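Local atomic coordinates of extracellular solute-binding protein, family 3 (Methylophaga aminisulfidivorans MP, PDB entry 5SV6), a protein that is of unknown function but has a periplasmic binding protein-like architecture and is probably associated with the methanol dehydrogenase system. Residues Y128-P133 / L138-W143. Residues are numbered along the deposited sequence; the frame is centred on the assembly and turned at random.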
loop_
_atom_site.group_PDB
_atom_site.type_symbol
_atom_site.label_atom_id
_atom_site.label_comp_id
_atom_site.label_asym_id
_atom_site.label_seq_id
_atom_site.Cartn_x
_atom_site.Cartn_y
_atom_site.Cartn_z
ATOM N N TYR A 128 -6.849 -4.323 -1.713
ATOM C CA TYR A 128 -6.313 -5.412 -0.912
ATOM C C TYR A 128 -6.604 -6.691 -1.678
ATOM O O TYR A 128 -7.587 -6.760 -2.404
ATOM C CB TYR A 128 -6.974 -5.423 0.479
ATOM C CG TYR A 128 -6.404 -4.341 1.355
ATOM C CD1 TYR A 128 -6.833 -3.028 1.235
ATOM C CD2 TYR A 128 -5.392 -4.622 2.267
ATOM C CE1 TYR A 128 -6.277 -2.023 2.000
ATOM C CE2 TYR A 128 -4.837 -3.629 3.040
ATOM C CZ TYR A 128 -5.279 -2.331 2.901
ATOM O OH TYR A 128 -4.722 -1.334 3.671
ATOM N N ALA A 129 -5.737 -7.689 -1.531
ATOM C CA ALA A 129 -5.855 -8.921 -2.312
ATOM C C ALA A 129 -5.505 -10.162 -1.499
ATOM O O ALA A 129 -4.608 -10.123 -0.659
ATOM C CB ALA A 129 -4.960 -8.855 -3.560
ATOM N N PHE A 130 -6.217 -11.255 -1.770
ATOM C CA PHE A 130 -5.879 -12.572 -1.239
ATOM C C PHE A 130 -4.709 -13.148 -2.008
ATOM O O PHE A 130 -4.696 -13.129 -3.238
ATOM C CB PHE A 130 -7.071 -13.516 -1.359
ATOM C CG PHE A 130 -8.271 -13.052 -0.604
ATOM C CD1 PHE A 130 -8.382 -13.300 0.760
ATOM C CD2 PHE A 130 -9.278 -12.348 -1.246
ATOM C CE1 PHE A 130 -9.476 -12.851 1.469
ATOM C CE2 PHE A 130 -10.382 -11.907 -0.548
ATOM C CZ PHE A 130 -10.486 -12.163 0.810
ATOM N N ILE A 131 -3.722 -13.649 -1.278
ATOM C CA ILE A 131 -2.522 -14.190 -1.883
ATOM C C ILE A 131 -2.282 -15.591 -1.326
ATOM O O ILE A 131 -2.091 -15.754 -0.124
ATOM C CB ILE A 131 -1.319 -13.273 -1.601
ATOM C CG1 ILE A 131 -1.510 -11.931 -2.325
ATOM C CG2 ILE A 131 -0.014 -13.950 -2.027
ATOM C CD1 ILE A 131 -0.604 -10.796 -1.832
ATOM N N TYR A 132 -2.296 -16.595 -2.202
ATOM C CA TYR A 132 -2.220 -17.989 -1.786
ATOM C C TYR A 132 -1.568 -18.857 -2.870
ATOM O O TYR A 132 -1.422 -18.411 -4.009
ATOM C CB TYR A 132 -3.623 -18.509 -1.412
ATOM C CG TYR A 132 -4.681 -18.315 -2.469
ATOM C CD1 TYR A 132 -5.403 -17.137 -2.542
ATOM C CD2 TYR A 132 -4.978 -19.324 -3.379
ATOM C CE1 TYR A 132 -6.382 -16.953 -3.512
ATOM C CE2 TYR A 132 -5.950 -19.155 -4.348
ATOM C CZ TYR A 132 -6.650 -17.970 -4.408
ATOM O OH TYR A 132 -7.626 -17.797 -5.368
ATOM N N PRO A 133 -1.150 -20.093 -2.525
ATOM C CA PRO A 133 -0.431 -20.865 -3.546
ATOM C C PRO A 133 -1.332 -21.259 -4.706
ATOM O O PRO A 133 -2.483 -21.633 -4.491
ATOM C CB PRO A 133 0.029 -22.120 -2.788
ATOM C CG PRO A 133 0.074 -21.703 -1.361
ATOM C CD PRO A 133 -1.112 -20.767 -1.214
ATOM N N LEU A 138 -7.379 -24.333 -4.408
ATOM C CA LEU A 138 -8.082 -23.420 -3.507
ATOM C C LEU A 138 -9.081 -22.509 -4.241
ATOM O O LEU A 138 -8.729 -21.856 -5.220
ATOM C CB LEU A 138 -7.079 -22.571 -2.730
ATOM C CG LEU A 138 -6.215 -23.332 -1.731
ATOM C CD1 LEU A 138 -5.229 -22.383 -1.076
ATOM C CD2 LEU A 138 -7.107 -23.999 -0.686
ATOM N N ASP A 139 -10.316 -22.454 -3.746
ATOM C CA ASP A 139 -11.363 -21.591 -4.308
ATOM C C ASP A 139 -11.539 -20.363 -3.418
ATOM O O ASP A 139 -12.302 -20.399 -2.460
ATOM C CB ASP A 139 -12.682 -22.383 -4.410
ATOM C CG ASP A 139 -13.895 -21.519 -4.794
ATOM O OD1 ASP A 139 -13.762 -20.297 -5.049
ATOM O OD2 ASP A 139 -15.007 -22.091 -4.853
ATOM N N ILE A 140 -10.845 -19.271 -3.723
ATOM C CA ILE A 140 -10.990 -18.074 -2.896
ATOM C C ILE A 140 -11.205 -16.798 -3.699
ATOM O O ILE A 140 -10.308 -16.323 -4.392
ATOM C CB ILE A 140 -9.837 -17.910 -1.879
ATOM C CG1 ILE A 140 -9.884 -19.054 -0.859
ATOM C CG2 ILE A 140 -9.949 -16.559 -1.150
ATOM C CD1 ILE A 140 -8.824 -18.996 0.192
ATOM N N LYS A 141 -12.413 -16.256 -3.597
ATOM C CA LYS A 141 -12.823 -15.129 -4.418
ATOM C C LYS A 141 -13.086 -13.893 -3.571
ATOM O O LYS A 141 -12.929 -12.763 -4.034
ATOM C CB LYS A 141 -14.092 -15.482 -5.195
ATOM C CG LYS A 141 -13.884 -16.524 -6.288
ATOM C CD LYS A 141 -13.384 -15.894 -7.588
ATOM C CE LYS A 141 -13.698 -16.776 -8.795
ATOM N NZ LYS A 141 -13.029 -18.106 -8.719
ATOM N N ASN A 142 -13.496 -14.115 -2.330
ATOM C CA ASN A 142 -13.880 -13.007 -1.468
ATOM C C ASN A 142 -13.966 -13.452 -0.021
ATOM O O ASN A 142 -13.702 -14.615 0.285
ATOM C CB ASN A 142 -15.206 -12.384 -1.942
ATOM C CG ASN A 142 -16.359 -13.374 -1.944
ATOM O OD1 ASN A 142 -16.501 -14.203 -1.041
ATOM N ND2 ASN A 142 -17.203 -13.282 -2.968
ATOM N N TRP A 143 -14.354 -12.536 0.863
ATOM C CA TRP A 143 -14.333 -12.808 2.302
ATOM C C TRP A 143 -15.385 -13.808 2.775
ATOM O O TRP A 143 -15.304 -14.324 3.894
ATOM C CB TRP A 143 -14.423 -11.501 3.095
ATOM C CG TRP A 143 -13.108 -10.800 3.213
ATOM C CD1 TRP A 143 -12.728 -9.647 2.589
ATOM C CD2 TRP A 143 -11.986 -11.220 3.997
ATOM N NE1 TRP A 143 -11.444 -9.316 2.947
ATOM C CE2 TRP A 143 -10.967 -10.266 3.812
ATOM C CE3 TRP A 143 -11.750 -12.300 4.848
ATOM C CZ2 TRP A 143 -9.724 -10.362 4.451
ATOM C CZ3 TRP A 143 -10.508 -12.394 5.485
ATOM C CH2 TRP A 143 -9.519 -11.432 5.278
HETATM O O HOH W 1 -9.280 -19.436 -6.540
HETATM O O HOH W 2 -4.628 -23.035 -5.335
#
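F130 drives the edge of its ring into the face of W143, and this pair anchors the tightly packed part of the contact. The planes stand at 64°, and F130 CZ lies 3.6 Å from W143 CE2, above the middle of the indole: an edge-to-face, T-shaped stack. One face of the F130 ring is occupied too: I140 CG2 lies over it, 3.9 Å from F130 CG, its direction from the ring centroid 21° off the normal, a CH-pi contact displaced toward the rim. With its chi1 of -66°, I140 sets CG2 anti to the backbone N, the branch that meets F130. H213 meets both rings, and the indole N-H is hydrogen-bonded to Q249, which helps to hold the indole's rotation. In this periplasmic binding protein-like fold, F130 and Y132 project from the end of strand 118-133, one of the long strands of the mixed sheet, onto the loop that doubles back roughly antiparallel before helix 146-149. The two backbones keep too far apart to pair as strands, with F130 CA and I140 CA separated by 7.7 Å, so side chains and water fill the gap. Toward the partly exposed P133 and L138 the contact is looser, with apolar touches interleaved with two bridging waters. Y132 lays its ring alongside I140 and L138, its CE1 3.9 Å from I140 CB and its CD2 3.8 Å from L138 CD1. Its hydroxyl shares a water, 2.6 Å from Y132 OH, that donates to L138 O and accepts from I140 N. Another water, accepting from L138 N, donates to P133 O at 2.7 Å and links the segments where they come nearest in sequence.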